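Local coordinates for chitin binding protein (Tectaria macrodonta, PDB 6IF7), which is an insecticidal, chitin-binding fern protein of the AA10 family, a copper-dependent lytic polysaccharide monooxygenase that probably cleaves chitin oxidatively, at the glycan on Asn134. Coordinates in Å, arbitrary orientation; residue numbers count along the deposited sequence, not the author numbering.

The glycan on Asn134. Residues 106, 108, 110, 131, 134, 136, 168. With NAG (2-acetamido-2-deoxy-beta-D-glucopyranose), chain B; NAG (2-acetamido-2-deoxy-beta-D-glucopyranose), chain C; BMA (beta-D-mannopyranose), chain D; FUC (alpha-L-fucopyranose), chain E.
Asn134 carries its CG anti to the backbone N (chi1 -173°), which sends the amide outward, while the CG of Phe106 is wedged between its own N and C (chi1 63°). Asn134 roots the N-linked glycan, and Phe106 packs beneath its first sugar: ND2 of Asn134 is bonded to C1 of the chain B NAG at 1.5 Å, within the Asn-X-Thr sequon that ends at Thr136. That first sugar lies over one face of the Phe106 ring, its C5 standing 3.7 Å from the ring centroid in a CH-pi contact, while ring atom CE2 reaches the acetamido group of the chain C NAG. An alanine in place of Phe106 would probably cost the first sugar this aromatic floor and leave it freer to swing about its asparagine link. Glu108, its chain straight, lays its CG at the edge of the Phe106 ring and holds the acetamide: N2 of the chain B NAG donates to OE2 over 2.8 Å, nearly straight at 169° but from above the carboxylate plane. The other oxygen, OE1, also met from above that plane, accepts from the Tyr110 hydroxyl OH at 2.6 Å, so the tyrosine helps fix the carboxylate's rotation. The acetamide methyl C8 packs near CG of Pro131 at 3.8 Å, and Pro131 CB sits over the rim of one face of the Tyr110 ring. At the far side of the sugar, OG1 of Thr136 hydrogen-bonds the 6-hydroxyl O6 at 2.8 Å; water 1 joins both to OD1 of Asn134. Farther out, CG2 of Thr168 touches methyl C8 of the chain C NAG at 3.6 Å. Fucose is linked through O3 of the first sugar, and the poorly ordered mannose has none of its surface hidden by protein. Strands 105-111 and 133-136 supply most of the site, so the glycan root rests on the outer surface of the beta-sandwich core typical of this family.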
# COMPACT_ATOMS: atom_id res chain seq x y z
N PHE A 106 12.88 -3.95 6.26
CA PHE A 106 12.13 -5.14 5.85
C PHE A 106 10.70 -4.79 5.50
O PHE A 106 10.15 -3.81 6.02
CB PHE A 106 12.17 -6.23 6.95
CG PHE A 106 11.52 -5.83 8.25
CD1 PHE A 106 10.15 -6.03 8.47
CD2 PHE A 106 12.30 -5.36 9.31
CE1 PHE A 106 9.58 -5.71 9.69
CE2 PHE A 106 11.72 -5.04 10.54
CZ PHE A 106 10.36 -5.21 10.73
N GLU A 108 6.80 -6.11 5.30
CA GLU A 108 5.70 -7.02 5.64
C GLU A 108 4.53 -6.82 4.67
O GLU A 108 4.08 -5.69 4.49
CB GLU A 108 5.22 -6.78 7.07
CG GLU A 108 6.26 -7.03 8.16
CD GLU A 108 5.79 -6.59 9.54
OE1 GLU A 108 4.64 -6.07 9.65
OE2 GLU A 108 6.56 -6.81 10.52
N TYR A 110 0.62 -7.80 3.94
CA TYR A 110 -0.64 -8.32 4.46
C TYR A 110 -1.66 -8.26 3.36
O TYR A 110 -1.62 -7.35 2.52
CB TYR A 110 -1.14 -7.48 5.63
CG TYR A 110 -0.19 -7.50 6.82
CD1 TYR A 110 0.92 -6.63 6.88
CD2 TYR A 110 -0.38 -8.40 7.89
CE1 TYR A 110 1.79 -6.64 7.96
CE2 TYR A 110 0.49 -8.41 8.98
CZ TYR A 110 1.57 -7.53 9.01
OH TYR A 110 2.46 -7.51 10.06
N PRO A 131 1.54 -11.73 8.09
CA PRO A 131 1.93 -11.38 6.73
C PRO A 131 2.16 -12.60 5.86
O PRO A 131 2.57 -13.65 6.35
CB PRO A 131 3.23 -10.58 6.92
CG PRO A 131 3.76 -10.96 8.26
CD PRO A 131 2.60 -11.46 9.08
N ASN A 134 7.38 -11.63 4.48
CA ASN A 134 8.22 -10.76 5.29
C ASN A 134 9.67 -10.91 4.82
O ASN A 134 10.27 -11.98 4.94
CB ASN A 134 8.05 -11.11 6.76
CG ASN A 134 8.76 -10.15 7.68
OD1 ASN A 134 9.36 -9.15 7.27
ND2 ASN A 134 8.65 -10.45 8.96
N THR A 136 13.65 -9.04 4.34
CA THR A 136 14.65 -8.04 4.71
C THR A 136 15.58 -7.79 3.56
O THR A 136 16.20 -8.73 3.05
CB THR A 136 15.50 -8.52 5.90
OG1 THR A 136 14.66 -8.60 7.05
CG2 THR A 136 16.66 -7.56 6.19
N THR A 168 15.54 -0.63 9.53
CA THR A 168 16.35 -1.27 10.59
C THR A 168 17.43 -0.37 11.20
O THR A 168 17.95 -0.67 12.28
CB THR A 168 17.04 -2.54 10.07
OG1 THR A 168 17.83 -2.22 8.92
CG2 THR A 168 16.00 -3.57 9.69
C1 NAG B . 9.30 -9.58 9.94
C2 NAG B . 8.72 -9.73 11.35
C3 NAG B . 9.44 -8.77 12.26
C4 NAG B . 10.92 -9.06 12.26
C5 NAG B . 11.47 -8.94 10.85
C6 NAG B . 12.92 -9.37 10.81
C7 NAG B . 6.37 -10.29 11.64
C8 NAG B . 4.97 -9.76 11.65
N2 NAG B . 7.30 -9.40 11.38
O3 NAG B . 8.92 -8.92 13.59
O4 NAG B . 11.56 -8.13 13.13
O5 NAG B . 10.72 -9.79 9.98
O6 NAG B . 13.37 -9.31 9.46
O7 NAG B . 6.64 -11.44 11.86
C1 NAG C . 12.44 -8.74 14.07
C2 NAG C . 13.25 -7.65 14.77
C3 NAG C . 14.17 -8.25 15.82
C4 NAG C . 13.43 -9.23 16.71
C5 NAG C . 12.59 -10.23 15.92
C6 NAG C . 11.90 -11.16 16.91
C7 NAG C . 13.87 -5.51 13.74
C8 NAG C . 14.83 -4.78 12.85
N2 NAG C . 14.04 -6.84 13.86
O3 NAG C . 14.63 -7.19 16.63
O4 NAG C . 14.35 -9.96 17.52
O5 NAG C . 11.71 -9.47 15.06
O6 NAG C . 10.81 -11.80 16.30
O7 NAG C . 13.00 -4.87 14.32
C1 BMA D . 14.27 -10.42 18.86
C2 BMA D . 15.33 -11.45 19.26
C3 BMA D . 15.31 -11.44 20.76
C4 BMA D . 15.83 -10.08 21.25
C5 BMA D . 15.23 -8.85 20.54
C6 BMA D . 16.28 -7.76 20.26
O2 BMA D . 16.63 -11.12 18.73
O3 BMA D . 16.06 -12.56 21.24
O4 BMA D . 15.47 -9.97 22.62
O5 BMA D . 14.59 -9.09 19.28
O6 BMA D . 16.45 -6.96 21.44
C1 FUC E . 8.06 -7.82 13.92
C2 FUC E . 7.42 -8.36 15.17
C3 FUC E . 8.45 -8.18 16.29
C4 FUC E . 8.84 -6.70 16.38
C5 FUC E . 9.42 -6.26 15.05
C6 FUC E . 9.94 -4.83 15.01
O2 FUC E . 7.10 -9.74 14.98
O3 FUC E . 7.86 -8.67 17.49
O4 FUC E . 7.68 -5.88 16.66
O5 FUC E . 8.39 -6.44 14.06
O HOH W 1 12.23 -9.94 7.19
O HOH W 2 15.65 -11.09 8.89
O HOH W 3 15.72 -7.33 9.82